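Local atomic coordinates of pectate lyase (Bacillus, PDB entry 3VMW), a protein that probably cleaves polygalacturonate chains by beta-elimination and here holds bound galacturonic acid. Residues A[96-101]-A[124-129]; A[210-215]-A[232-237]; A[241-246]-A[278-283]. All coordinates share one frame; numbering follows the deposited sequence.

Interaction 1. Residues A[96-101]-A[124-129]; sequences GIRLSN and EVTDDS
The guanidinium of Arg98 and the carboxylate of Glu124 sit on one side of a parallel strand pair with their planes 70° apart. The two side chains touch lower down, Arg98 CG lying 4.1 Å from Glu124 CB, while the guanidinium runs outward to salt bridges with Glu119 and Asp67. Nearby, the Asp127 carboxylate brings OD2 within 3.4 Å of Ser100 CB, and the Asn101 side chain lies over the backbone of the turn, its CB 3.2 Å from Asp127 O; its ND2 is bonded to Lys74 O. Leu99 and Val125 point to the other side and pack on Val132 and Ile134 inside the coil, where branched apolar residues fit.

Bonds alternate between the strands: Glu124 N to Ile97 O at 3.0 Å, Leu99 N to Glu124 O and Thr126 N to Leu99 O each at 2.8 Å. Beyond them the chain 124-129 closes a type I' turn from Thr126 to Ser129. With OG anti to its carbonyl carbon (chi1 -67°), Ser129 gives its proton to Thr126 O at 2.8 Å, in the carbonyl plane, and also bonds Ala102 N. Replacing Ser129 by alanine removes the hydroxyl, and Thr126 O would probably lose one of its donors and Ala102 N its acceptor, weakening the hold on the turn.

Three donors, Asn101 N, Ser129 N and Ser129 OG, thus converge on Thr126 O. In this parallel beta-helix, one buried carbonyl therefore ties the end of a strand both to its own turn and to the preceding coil.

Interaction 2. Residues A[210-215]-A[232-237]; sequences LIRYAD and NSRVGA. With ADA (alpha-D-galactopyranuronic acid), chain B.
A bound galacturonic acid marks this part of the parallel beta-helix as a sugar-binding site, and Arg234 on strand 231-234 grips its carboxylate. NH1 of Arg234 reaches O6B of the sugar at 2.8 Å and NH2 reaches O6A at 2.7 Å, two nearly straight bonds that meet the acid at the guanidinium edge and fix its rotation. The bend of the Arg234 chain at chi3 (81°) turns the group to the sugar, and NE is hydrogen-bonded to Ser271 OG; Arg207 also binds the sugar. Leu210 CD1 comes within 3.4 Å of O6A and 3.5 Å of Arg234 NH2, its methyl packing beside the ion pair.

Arg212 runs alongside Arg234, with Arg234 CZ over one face of its guanidinium. One water accepts from Arg212 NH2 at 2.9 Å and, weakly, from Arg234 NH1. Asp185 and Gly182 O hold Arg212 beside Arg234, and its added positive charge near the carboxylate would probably favour an acidic ligand.

At the turn from Arg234 to Ala237, of type I', Val235 CG2 sits over the Tyr213 ring, 3.6 Å from its centroid, a CH-pi contact. Arg234 O takes Tyr213 N at 3.2 Å and Ala237 N from opposite faces of its plane.

Strand 210-212 pairs on its other side with strand 177-181, strand 231-234 with strand 265-266, and Ile211 and Ser233 face inward onto Val239 of strand 238-242.

Interaction 3. Residues A[241-246]-A[278-283]; sequences VENNYF and NLRGNV
Matching torsions align Asn244 and Asn282: each carries CG anti to its own carbonyl carbon, chi1 -60° and -58°, which lays the two amides side by side in nearly one plane (11° apart). Asn282 OD1 accepts from Asn244 N at 2.9 Å and from Asn244 ND2 at 3.1 Å, and its own ND2 donates to Val241 O at 2.9 Å from above the carbonyl plane. Asn244 repeats the pattern one coil back, with Met218 O and Asn221 N. This is the asparagine ladder of pectate lyases, a line of hydrogen-bonded amides running from coil to coil at the short turn between consecutive strands.

Around it, Val241 CB packs on Leu279 CD2 at 3.7 Å, and Val283 CG1 lies 3.4 Å from Tyr245 CE1. Phe246 sets its ring edge to Val283 O and stacks with Phe223. Gly281 suits its place because Asn243 OD1 is only 3.3 Å from its CA and a CB would collide with that oxygen; Asn243 ND2 bonds Gln307 O.

Asparagine fits the ladder because one short amide supplies both donor and acceptor: that of Asn282 caps Asn244 N in the turn and adds a second donor to Val241 O, tying each turn to the next.

Overall arrangement
The three contacts follow one another along the chain, each joining strands of neighbouring coils in the parallel beta-helix. Interactions 1 and 2 both lie where a strand ends and the chain turns, on the row containing strands 97-103, 123-126, 210-212 and 231-234, with centres 19 Å apart. Interaction 3 belongs to other rows, strands 238-242 and 276-280 leading through a turn to 245-249 and 283-285; its centre is 17 Å from that of interaction 2, and strand 238-242 directly follows 231-234. Interactions 1 and 3, with centres 29 Å apart, lie on opposite sides of the chain's centre. The same coil-to-coil pairing thus recurs along the helix, while the sugar contact here belongs to interaction 2.

Interaction 1. Residues A[96-101]-A[124-129]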
ATOM      1  N   GLY A  96       9.330   7.150   7.370  1.00 20.33           N
ATOM      2  CA  GLY A  96       8.522   6.016   6.947  1.00 21.86           C
ATOM      3  C   GLY A  96       9.040   4.701   7.489  1.00 20.53           C
ATOM      4  O   GLY A  96      10.052   4.640   8.194  1.00 21.25           O
ATOM      5  N   ILE A  97       8.328   3.633   7.153  1.00 19.58           N
ATOM      6  CA  ILE A  97       8.657   2.297   7.635  1.00 17.08           C
ATOM      7  C   ILE A  97       9.135   1.466   6.459  1.00 20.49           C
ATOM      8  O   ILE A  97       8.536   1.538   5.363  1.00 21.11           O
ATOM      9  CB  ILE A  97       7.403   1.641   8.228  1.00 20.47           C
ATOM     10  CG1 ILE A  97       6.914   2.478   9.408  1.00 18.66           C
ATOM     11  CG2 ILE A  97       7.670   0.180   8.587  1.00 21.64           C
ATOM     12  CD1 ILE A  97       5.639   1.905  10.075  1.00 21.55           C
ATOM     13  N   ARG A  98      10.211   0.701   6.654  1.00 17.70           N
ATOM     14  CA  ARG A  98      10.640  -0.251   5.610  1.00 20.57           C
ATOM     15  C   ARG A  98      10.539  -1.697   6.106  1.00 19.43           C
ATOM     16  O   ARG A  98      11.101  -2.038   7.160  1.00 20.79           O
ATOM     17  CB  ARG A  98      12.075   0.020   5.133  1.00 21.14           C
ATOM     18  CG  ARG A  98      12.467  -0.891   3.924  1.00 22.38           C
ATOM     19  CD  ARG A  98      13.832  -0.516   3.346  1.00 20.64           C
ATOM     20  NE  ARG A  98      14.858  -0.637   4.385  1.00 20.89           N
ATOM     21  CZ  ARG A  98      16.089  -0.158   4.277  1.00 21.79           C
ATOM     22  NH1 ARG A  98      16.945  -0.320   5.284  1.00 21.23           N
ATOM     23  NH2 ARG A  98      16.462   0.484   3.181  1.00 21.11           N
ATOM     24  N   LEU A  99       9.811  -2.540   5.365  1.00 17.75           N
ATOM     25  CA  LEU A  99       9.785  -3.980   5.648  1.00 19.99           C
ATOM     26  C   LEU A  99      10.762  -4.677   4.706  1.00 20.64           C
ATOM     27  O   LEU A  99      10.557  -4.635   3.473  1.00 18.98           O
ATOM     28  CB  LEU A  99       8.397  -4.590   5.433  1.00 20.86           C
ATOM     29  CG  LEU A  99       7.159  -3.940   6.080  1.00 26.79           C
ATOM     30  CD1 LEU A  99       5.958  -4.904   6.120  1.00 25.79           C
ATOM     31  CD2 LEU A  99       7.446  -3.439   7.406  1.00 22.10           C
ATOM     32  N   SER A 100      11.801  -5.306   5.268  1.00 17.42           N
ATOM     33  CA  SER A 100      12.755  -6.073   4.443  1.00 20.80           C
ATOM     34  C   SER A 100      12.764  -7.521   4.897  1.00 22.96           C
ATOM     35  O   SER A 100      13.147  -7.829   6.041  1.00 22.17           O
ATOM     36  CB  SER A 100      14.212  -5.561   4.558  1.00 27.53           C
ATOM     37  OG  SER A 100      14.281  -4.158   4.439  1.00 36.65           O
ATOM     38  N   ASN A 101      12.372  -8.402   3.990  1.00 18.60           N
ATOM     39  CA  ASN A 101      12.273  -9.826   4.277  1.00 20.22           C
ATOM     40  C   ASN A 101      11.507 -10.029   5.573  1.00 21.51           C
ATOM     41  O   ASN A 101      11.912 -10.815   6.444  1.00 21.48           O
ATOM     42  CB  ASN A 101      13.664 -10.487   4.322  1.00 20.98           C
ATOM     43  CG  ASN A 101      13.587 -11.983   4.123  1.00 22.24           C
ATOM     44  OD1 ASN A 101      12.513 -12.508   3.904  1.00 28.06           O
ATOM     45  ND2 ASN A 101      14.724 -12.679   4.216  1.00 24.29           N
ATOM     46  N   GLU A 124       7.438   0.932   2.677  1.00 15.95           N
ATOM     47  CA  GLU A 124       8.133   0.248   1.567  1.00 16.60           C
ATOM     48  C   GLU A 124       8.136  -1.215   1.940  1.00 20.64           C
ATOM     49  O   GLU A 124       8.634  -1.571   3.019  1.00 18.33           O
ATOM     50  CB  GLU A 124       9.602   0.725   1.516  1.00 20.60           C
ATOM     51  CG  GLU A 124      10.425   0.118   0.388  1.00 27.91           C
ATOM     52  CD  GLU A 124      10.120   0.798  -0.951  1.00 37.35           C
ATOM     53  OE1 GLU A 124      10.032   2.043  -1.000  1.00 43.26           O
ATOM     54  OE2 GLU A 124       9.934   0.088  -1.946  1.00 44.22           O
ATOM     55  N   VAL A 125       7.631  -2.076   1.055  1.00 17.51           N
ATOM     56  CA  VAL A 125       7.544  -3.515   1.353  1.00 17.40           C
ATOM     57  C   VAL A 125       8.456  -4.224   0.345  1.00 20.24           C
ATOM     58  O   VAL A 125       8.163  -4.236  -0.841  1.00 18.21           O
ATOM     59  CB  VAL A 125       6.108  -4.034   1.183  1.00 18.45           C
ATOM     60  CG1 VAL A 125       6.030  -5.484   1.642  1.00 19.88           C
ATOM     61  CG2 VAL A 125       5.078  -3.170   2.029  1.00 16.56           C
ATOM     62  N   THR A 126       9.578  -4.778   0.805  1.00 16.95           N
ATOM     63  CA  THR A 126      10.639  -5.174  -0.123  1.00 19.47           C
ATOM     64  C   THR A 126      11.398  -6.440   0.341  1.00 18.89           C
ATOM     65  O   THR A 126      11.038  -7.048   1.354  1.00 18.39           O
ATOM     66  CB  THR A 126      11.612  -3.981  -0.446  1.00 18.57           C
ATOM     67  OG1 THR A 126      12.465  -4.352  -1.531  1.00 21.72           O
ATOM     68  CG2 THR A 126      12.506  -3.579   0.779  1.00 20.67           C
ATOM     69  N   ASP A 127      12.394  -6.849  -0.442  1.00 20.68           N
ATOM     70  CA  ASP A 127      13.243  -7.989  -0.123  1.00 24.87           C
ATOM     71  C   ASP A 127      12.466  -9.241   0.291  1.00 22.25           C
ATOM     72  O   ASP A 127      12.784  -9.860   1.304  1.00 19.43           O
ATOM     73  CB  ASP A 127      14.263  -7.594   0.973  1.00 22.16           C
ATOM     74  CG  ASP A 127      15.148  -6.423   0.545  1.00 27.33           C
ATOM     75  OD1 ASP A 127      15.471  -6.338  -0.665  1.00 24.38           O
ATOM     76  OD2 ASP A 127      15.499  -5.590   1.403  1.00 26.31           O
ATOM     77  N   ASP A 128      11.485  -9.632  -0.523  1.00 22.01           N
ATOM     78  CA  ASP A 128      10.757 -10.892  -0.318  1.00 20.18           C
ATOM     79  C   ASP A 128       9.933 -10.922   0.972  1.00 20.55           C
ATOM     80  O   ASP A 128       9.712 -11.997   1.545  1.00 21.57           O
ATOM     81  CB  ASP A 128      11.736 -12.074  -0.334  1.00 29.95           C
ATOM     82  CG  ASP A 128      12.560 -12.136  -1.635  1.00 46.43           C
ATOM     83  OD1 ASP A 128      12.254 -12.995  -2.488  1.00 52.34           O
ATOM     84  OD2 ASP A 128      13.504 -11.322  -1.818  1.00 49.97           O
ATOM     85  N   SER A 129       9.493  -9.757   1.438  1.00 17.01           N
ATOM     86  CA  SER A 129       8.517  -9.725   2.530  1.00 19.57           C
ATOM     87  C   SER A 129       7.213 -10.407   2.094  1.00 25.55           C
ATOM     88  O   SER A 129       6.809 -10.273   0.923  1.00 20.09           O
ATOM     89  CB  SER A 129       8.217  -8.280   2.924  1.00 23.52           C
ATOM     90  OG  SER A 129       9.352  -7.640   3.505  1.00 20.99           O
TER

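Interaction 2. Residues A[210-215]-A[232-237]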
ATOM      1  N   LEU A 210       0.684   1.794  -9.715  1.00 16.19           N
ATOM      2  CA  LEU A 210       1.477   1.386 -10.871  1.00 17.01           C
ATOM      3  C   LEU A 210       1.810  -0.098 -10.674  1.00 21.37           C
ATOM      4  O   LEU A 210       2.535  -0.453  -9.730  1.00 22.52           O
ATOM      5  CB  LEU A 210       2.759   2.193 -10.901  1.00 16.99           C
ATOM      6  CG  LEU A 210       3.725   2.063 -12.114  1.00 18.83           C
ATOM      7  CD1 LEU A 210       4.904   3.045 -11.966  1.00 19.22           C
ATOM      8  CD2 LEU A 210       4.270   0.673 -12.190  1.00 20.57           C
ATOM      9  N   ILE A 211       1.303  -0.966 -11.545  1.00 17.29           N
ATOM     10  CA  ILE A 211       1.499  -2.394 -11.348  1.00 16.20           C
ATOM     11  C   ILE A 211       2.335  -2.988 -12.487  1.00 18.34           C
ATOM     12  O   ILE A 211       1.928  -2.921 -13.637  1.00 18.57           O
ATOM     13  CB  ILE A 211       0.158  -3.195 -11.311  1.00 16.36           C
ATOM     14  CG1 ILE A 211      -0.876  -2.556 -10.372  1.00 18.47           C
ATOM     15  CG2 ILE A 211       0.419  -4.652 -10.894  1.00 16.10           C
ATOM     16  CD1 ILE A 211      -2.294  -3.113 -10.674  1.00 18.99           C
ATOM     17  N   ARG A 212       3.481  -3.583 -12.155  1.00 18.19           N
ATOM     18  CA  ARG A 212       4.250  -4.388 -13.115  1.00 16.34           C
ATOM     19  C   ARG A 212       4.152  -5.863 -12.712  1.00 21.60           C
ATOM     20  O   ARG A 212       4.309  -6.187 -11.528  1.00 21.48           O
ATOM     21  CB  ARG A 212       5.729  -3.987 -13.083  1.00 15.74           C
ATOM     22  CG  ARG A 212       6.048  -2.533 -13.485  1.00 21.82           C
ATOM     23  CD  ARG A 212       7.577  -2.355 -13.384  1.00 23.83           C
ATOM     24  NE  ARG A 212       8.107  -1.169 -14.057  1.00 20.83           N
ATOM     25  CZ  ARG A 212       8.235   0.030 -13.514  1.00 20.82           C
ATOM     26  NH1 ARG A 212       7.853   0.251 -12.258  1.00 20.04           N
ATOM     27  NH2 ARG A 212       8.776   1.015 -14.236  1.00 24.61           N
ATOM     28  N   TYR A 213       3.899  -6.729 -13.693  1.00 19.39           N
ATOM     29  CA  TYR A 213       3.921  -8.201 -13.560  1.00 21.27           C
ATOM     30  C   TYR A 213       2.825  -8.827 -12.703  1.00 19.49           C
ATOM     31  O   TYR A 213       2.293  -9.905 -13.057  1.00 19.62           O
ATOM     32  CB  TYR A 213       5.296  -8.711 -13.077  1.00 20.75           C
ATOM     33  CG  TYR A 213       6.407  -8.210 -13.962  1.00 22.57           C
ATOM     34  CD1 TYR A 213       6.618  -8.778 -15.197  1.00 23.92           C
ATOM     35  CD2 TYR A 213       7.227  -7.146 -13.565  1.00 20.12           C
ATOM     36  CE1 TYR A 213       7.619  -8.310 -16.059  1.00 29.20           C
ATOM     37  CE2 TYR A 213       8.243  -6.672 -14.433  1.00 22.60           C
ATOM     38  CZ  TYR A 213       8.412  -7.263 -15.660  1.00 26.49           C
ATOM     39  OH  TYR A 213       9.366  -6.800 -16.510  1.00 24.57           O
ATOM     40  N   ALA A 214       2.516  -8.170 -11.588  1.00 19.32           N
ATOM     41  CA  ALA A 214       1.750  -8.801 -10.497  1.00 17.27           C
ATOM     42  C   ALA A 214       0.271  -9.095 -10.802  1.00 19.21           C
ATOM     43  O   ALA A 214      -0.354  -8.409 -11.623  1.00 20.23           O
ATOM     44  CB  ALA A 214       1.838  -7.953  -9.251  1.00 20.80           C
ATOM     45  N   ASP A 215      -0.253 -10.137 -10.147  1.00 18.98           N
ATOM     46  CA  ASP A 215      -1.679 -10.382 -10.045  1.00 20.07           C
ATOM     47  C   ASP A 215      -2.173  -9.563  -8.885  1.00 18.11           C
ATOM     48  O   ASP A 215      -1.634  -9.667  -7.769  1.00 18.14           O
ATOM     49  CB  ASP A 215      -1.973 -11.861  -9.774  1.00 24.81           C
ATOM     50  CG  ASP A 215      -1.742 -12.742 -10.997  1.00 27.38           C
ATOM     51  OD1 ASP A 215      -1.584 -12.187 -12.109  1.00 22.78           O
ATOM     52  OD2 ASP A 215      -1.731 -13.981 -10.836  1.00 34.00           O
ATOM     53  N   ASN A 232      -2.497   1.517 -13.421  1.00 15.79           N
ATOM     54  CA  ASN A 232      -1.626   1.385 -14.571  1.00 15.93           C
ATOM     55  C   ASN A 232      -1.089  -0.037 -14.605  1.00 22.95           C
ATOM     56  O   ASN A 232      -0.303  -0.412 -13.747  1.00 23.86           O
ATOM     57  CB  ASN A 232      -0.455   2.371 -14.436  1.00 15.31           C
ATOM     58  CG  ASN A 232       0.414   2.410 -15.695  1.00 15.75           C
ATOM     59  OD1 ASN A 232       0.176   1.648 -16.634  1.00 19.25           O
ATOM     60  ND2 ASN A 232       1.429   3.299 -15.718  1.00 14.51           N
ATOM     61  N   SER A 233      -1.508  -0.824 -15.587  1.00 18.51           N
ATOM     62  CA  SER A 233      -1.214  -2.248 -15.584  1.00 17.81           C
ATOM     63  C   SER A 233      -0.204  -2.525 -16.688  1.00 18.74           C
ATOM     64  O   SER A 233      -0.483  -2.302 -17.842  1.00 19.59           O
ATOM     65  CB  SER A 233      -2.494  -3.068 -15.798  1.00 20.07           C
ATOM     66  OG  SER A 233      -2.233  -4.463 -15.817  1.00 19.58           O
ATOM     67  N   ARG A 234       0.980  -2.988 -16.298  1.00 17.52           N
ATOM     68  CA  ARG A 234       2.128  -3.060 -17.210  1.00 20.77           C
ATOM     69  C   ARG A 234       2.765  -4.442 -17.234  1.00 22.29           C
ATOM     70  O   ARG A 234       2.650  -5.213 -16.269  1.00 19.02           O
ATOM     71  CB  ARG A 234       3.183  -2.044 -16.756  1.00 20.72           C
ATOM     72  CG  ARG A 234       2.753  -0.602 -16.994  1.00 26.71           C
ATOM     73  CD  ARG A 234       3.397   0.346 -15.987  1.00 28.62           C
ATOM     74  NE  ARG A 234       4.779   0.695 -16.362  1.00 25.26           N
ATOM     75  CZ  ARG A 234       5.337   1.882 -16.118  1.00 24.71           C
ATOM     76  NH1 ARG A 234       6.583   2.136 -16.512  1.00 23.31           N
ATOM     77  NH2 ARG A 234       4.644   2.821 -15.465  1.00 21.29           N
ATOM     78  N   VAL A 235       3.448  -4.742 -18.337  1.00 19.02           N
ATOM     79  CA  VAL A 235       4.214  -5.976 -18.456  1.00 25.54           C
ATOM     80  C   VAL A 235       3.570  -7.227 -17.851  1.00 21.35           C
ATOM     81  O   VAL A 235       4.186  -7.918 -17.030  1.00 22.74           O
ATOM     82  CB  VAL A 235       5.711  -5.813 -17.998  1.00 25.66           C
ATOM     83  CG1 VAL A 235       6.514  -5.120 -19.096  1.00 25.34           C
ATOM     84  CG2 VAL A 235       5.850  -5.058 -16.672  1.00 21.17           C
ATOM     85  N   GLY A 236       2.351  -7.534 -18.306  1.00 19.88           N
ATOM     86  CA  GLY A 236       1.735  -8.814 -18.021  1.00 25.61           C
ATOM     87  C   GLY A 236       1.051  -8.869 -16.661  1.00 22.95           C
ATOM     88  O   GLY A 236       0.500  -9.902 -16.276  1.00 24.19           O
ATOM     89  N   ALA A 237       1.094  -7.773 -15.917  1.00 20.53           N
ATOM     90  CA  ALA A 237       0.210  -7.655 -14.761  1.00 17.82           C
ATOM     91  C   ALA A 237      -1.229  -8.045 -15.094  1.00 23.73           C
ATOM     92  O   ALA A 237      -1.694  -7.867 -16.248  1.00 22.57           O
ATOM     93  CB  ALA A 237       0.235  -6.208 -14.191  1.00 17.29           C
TER
HETATM   94  C1  ADA B   3       6.901   8.723 -13.391  1.00 26.30           C
HETATM   95  C2  ADA B   3       8.367   8.796 -12.987  1.00 28.10           C
HETATM   96  C3  ADA B   3       9.248   8.189 -14.024  1.00 34.37           C
HETATM   97  C4  ADA B   3       8.879   6.847 -14.405  1.00 30.86           C
HETATM   98  C5  ADA B   3       7.401   6.770 -14.776  1.00 29.39           C
HETATM   99  C6  ADA B   3       6.883   5.436 -15.047  1.00 32.00           C
HETATM  100  O2  ADA B   3       8.647  10.155 -12.844  1.00 30.16           O
HETATM  101  O3  ADA B   3      10.605   8.177 -13.499  1.00 29.78           O
HETATM  102  O4  ADA B   3       9.106   5.997 -13.278  1.00 29.40           O
HETATM  103  O5  ADA B   3       6.531   7.412 -13.753  1.00 28.13           O
HETATM  104  O6B ADA B   3       7.507   4.658 -15.814  1.00 28.24           O
HETATM  105  O6A ADA B   3       5.753   5.075 -14.575  1.00 22.70           O
HETATM  106  O   HOH W   1       9.410   0.986 -17.030  1.00 26.77           O

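Interaction 3. Residues A[241-246]-A[278-283]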
ATOM      1  N   VAL A 241     -10.502  -5.462 -11.362  1.00 16.09           N
ATOM      2  CA  VAL A 241     -10.911  -4.167 -10.865  1.00 15.15           C
ATOM      3  C   VAL A 241     -12.402  -4.321 -10.683  1.00 17.89           C
ATOM      4  O   VAL A 241     -13.166  -4.379 -11.675  1.00 19.13           O
ATOM      5  CB  VAL A 241     -10.641  -3.076 -11.913  1.00 19.71           C
ATOM      6  CG1 VAL A 241     -11.032  -1.683 -11.384  1.00 15.99           C
ATOM      7  CG2 VAL A 241      -9.164  -3.104 -12.377  1.00 19.37           C
ATOM      8  N   GLU A 242     -12.816  -4.430  -9.432  1.00 16.65           N
ATOM      9  CA  GLU A 242     -14.162  -4.928  -9.097  1.00 18.38           C
ATOM     10  C   GLU A 242     -14.977  -4.029  -8.156  1.00 18.12           C
ATOM     11  O   GLU A 242     -14.541  -3.758  -7.025  1.00 16.02           O
ATOM     12  CB  GLU A 242     -14.023  -6.311  -8.446  1.00 17.06           C
ATOM     13  CG  GLU A 242     -15.362  -6.889  -8.030  1.00 16.09           C
ATOM     14  CD  GLU A 242     -15.242  -8.222  -7.309  1.00 25.45           C
ATOM     15  OE1 GLU A 242     -14.234  -8.426  -6.620  1.00 23.50           O
ATOM     16  OE2 GLU A 242     -16.157  -9.082  -7.429  1.00 24.89           O
ATOM     17  N   ASN A 243     -16.150  -3.561  -8.605  1.00 17.43           N
ATOM     18  CA  ASN A 243     -17.047  -2.818  -7.719  1.00 16.60           C
ATOM     19  C   ASN A 243     -16.309  -1.672  -6.996  1.00 19.28           C
ATOM     20  O   ASN A 243     -16.439  -1.526  -5.794  1.00 18.13           O
ATOM     21  CB  ASN A 243     -17.700  -3.752  -6.675  1.00 15.51           C
ATOM     22  CG  ASN A 243     -18.691  -4.738  -7.323  1.00 19.26           C
ATOM     23  OD1 ASN A 243     -18.616  -4.970  -8.522  1.00 21.29           O
ATOM     24  ND2 ASN A 243     -19.571  -5.339  -6.524  1.00 19.29           N
ATOM     25  N   ASN A 244     -15.538  -0.876  -7.745  1.00 17.71           N
ATOM     26  CA  ASN A 244     -14.917   0.327  -7.188  1.00 17.13           C
ATOM     27  C   ASN A 244     -15.721   1.513  -7.651  1.00 18.15           C
ATOM     28  O   ASN A 244     -16.377   1.451  -8.686  1.00 17.51           O
ATOM     29  CB  ASN A 244     -13.476   0.517  -7.692  1.00 14.44           C
ATOM     30  CG  ASN A 244     -12.591  -0.633  -7.322  1.00 16.38           C
ATOM     31  OD1 ASN A 244     -12.065  -0.662  -6.218  1.00 15.86           O
ATOM     32  ND2 ASN A 244     -12.426  -1.604  -8.241  1.00 15.40           N
ATOM     33  N   TYR A 245     -15.630   2.612  -6.899  1.00 17.15           N
ATOM     34  CA  TYR A 245     -16.324   3.838  -7.271  1.00 17.50           C
ATOM     35  C   TYR A 245     -15.272   4.866  -7.697  1.00 19.29           C
ATOM     36  O   TYR A 245     -14.366   5.189  -6.897  1.00 17.89           O
ATOM     37  CB  TYR A 245     -17.106   4.367  -6.049  1.00 15.69           C
ATOM     38  CG  TYR A 245     -18.127   5.400  -6.435  1.00 19.82           C
ATOM     39  CD1 TYR A 245     -19.434   5.010  -6.705  1.00 27.24           C
ATOM     40  CD2 TYR A 245     -17.793   6.741  -6.576  1.00 25.68           C
ATOM     41  CE1 TYR A 245     -20.361   5.893  -7.076  1.00 32.79           C
ATOM     42  CE2 TYR A 245     -18.765   7.679  -6.971  1.00 29.15           C
ATOM     43  CZ  TYR A 245     -20.048   7.218  -7.212  1.00 35.48           C
ATOM     44  OH  TYR A 245     -21.074   8.039  -7.601  1.00 46.29           O
ATOM     45  N   PHE A 246     -15.373   5.369  -8.931  1.00 19.64           N
ATOM     46  CA  PHE A 246     -14.429   6.396  -9.433  1.00 16.82           C
ATOM     47  C   PHE A 246     -15.141   7.710  -9.673  1.00 19.35           C
ATOM     48  O   PHE A 246     -16.196   7.731 -10.308  1.00 19.36           O
ATOM     49  CB  PHE A 246     -13.831   5.981 -10.795  1.00 17.03           C
ATOM     50  CG  PHE A 246     -13.048   4.701 -10.767  1.00 19.92           C
ATOM     51  CD1 PHE A 246     -11.657   4.735 -10.656  1.00 16.65           C
ATOM     52  CD2 PHE A 246     -13.690   3.468 -10.890  1.00 22.21           C
ATOM     53  CE1 PHE A 246     -10.895   3.543 -10.669  1.00 15.37           C
ATOM     54  CE2 PHE A 246     -12.957   2.270 -10.898  1.00 18.48           C
ATOM     55  CZ  PHE A 246     -11.544   2.310 -10.765  1.00 17.74           C
ATOM     56  N   ASN A 278      -9.396  -7.051 -15.664  1.00 19.72           N
ATOM     57  CA  ASN A 278     -10.709  -7.699 -15.707  1.00 20.81           C
ATOM     58  C   ASN A 278     -11.627  -6.733 -14.984  1.00 22.16           C
ATOM     59  O   ASN A 278     -11.350  -6.375 -13.854  1.00 23.98           O
ATOM     60  CB  ASN A 278     -10.645  -9.048 -14.985  1.00 25.25           C
ATOM     61  CG  ASN A 278     -11.958  -9.796 -15.020  1.00 29.21           C
ATOM     62  OD1 ASN A 278     -12.933  -9.335 -15.622  1.00 25.76           O
ATOM     63  ND2 ASN A 278     -11.992 -10.971 -14.367  1.00 28.37           N
ATOM     64  N   LEU A 279     -12.662  -6.240 -15.657  1.00 20.22           N
ATOM     65  CA  LEU A 279     -13.448  -5.153 -15.101  1.00 19.88           C
ATOM     66  C   LEU A 279     -14.866  -5.616 -14.841  1.00 23.46           C
ATOM     67  O   LEU A 279     -15.554  -6.104 -15.754  1.00 25.55           O
ATOM     68  CB  LEU A 279     -13.487  -3.953 -16.052  1.00 26.09           C
ATOM     69  CG  LEU A 279     -12.140  -3.504 -16.614  1.00 29.60           C
ATOM     70  CD1 LEU A 279     -12.320  -2.537 -17.812  1.00 29.84           C
ATOM     71  CD2 LEU A 279     -11.222  -2.926 -15.515  1.00 30.01           C
ATOM     72  N   ARG A 280     -15.315  -5.447 -13.605  1.00 18.02           N
ATOM     73  CA  ARG A 280     -16.697  -5.777 -13.272  1.00 22.51           C
ATOM     74  C   ARG A 280     -17.287  -4.826 -12.229  1.00 23.41           C
ATOM     75  O   ARG A 280     -16.656  -4.553 -11.200  1.00 21.76           O
ATOM     76  CB  ARG A 280     -16.759  -7.232 -12.792  1.00 29.33           C
ATOM     77  CG  ARG A 280     -17.874  -7.557 -11.803  1.00 50.73           C
ATOM     78  CD  ARG A 280     -19.066  -8.246 -12.452  1.00 66.69           C
ATOM     79  NE  ARG A 280     -18.930  -9.704 -12.487  1.00 77.69           N
ATOM     80  CZ  ARG A 280     -19.798 -10.521 -13.084  1.00 81.77           C
ATOM     81  NH1 ARG A 280     -20.866 -10.021 -13.692  1.00 82.43           N
ATOM     82  NH2 ARG A 280     -19.597 -11.836 -13.080  1.00 81.99           N
ATOM     83  N   GLY A 281     -18.497  -4.328 -12.495  1.00 20.69           N
ATOM     84  CA  GLY A 281     -19.290  -3.640 -11.482  1.00 20.03           C
ATOM     85  C   GLY A 281     -18.770  -2.291 -11.002  1.00 20.49           C
ATOM     86  O   GLY A 281     -19.243  -1.762  -9.986  1.00 21.45           O
ATOM     87  N   ASN A 282     -17.834  -1.698 -11.736  1.00 17.82           N
ATOM     88  CA  ASN A 282     -17.320  -0.389 -11.344  1.00 16.30           C
ATOM     89  C   ASN A 282     -18.277   0.725 -11.720  1.00 18.95           C
ATOM     90  O   ASN A 282     -19.054   0.576 -12.644  1.00 20.02           O
ATOM     91  CB  ASN A 282     -15.953  -0.112 -11.984  1.00 17.65           C
ATOM     92  CG  ASN A 282     -14.961  -1.147 -11.615  1.00 20.89           C
ATOM     93  OD1 ASN A 282     -14.565  -1.220 -10.453  1.00 18.25           O
ATOM     94  ND2 ASN A 282     -14.588  -2.001 -12.579  1.00 17.54           N
ATOM     95  N   VAL A 283     -18.203   1.840 -11.001  1.00 17.11           N
ATOM     96  CA  VAL A 283     -19.044   2.979 -11.305  1.00 17.11           C
ATOM     97  C   VAL A 283     -18.102   4.132 -11.627  1.00 19.66           C
ATOM     98  O   VAL A 283     -17.140   4.374 -10.889  1.00 19.06           O
ATOM     99  CB  VAL A 283     -19.954   3.337 -10.111  1.00 22.60           C
ATOM    100  CG1 VAL A 283     -20.541   4.739 -10.291  1.00 27.79           C
ATOM    101  CG2 VAL A 283     -21.061   2.281  -9.964  1.00 23.74           C
TER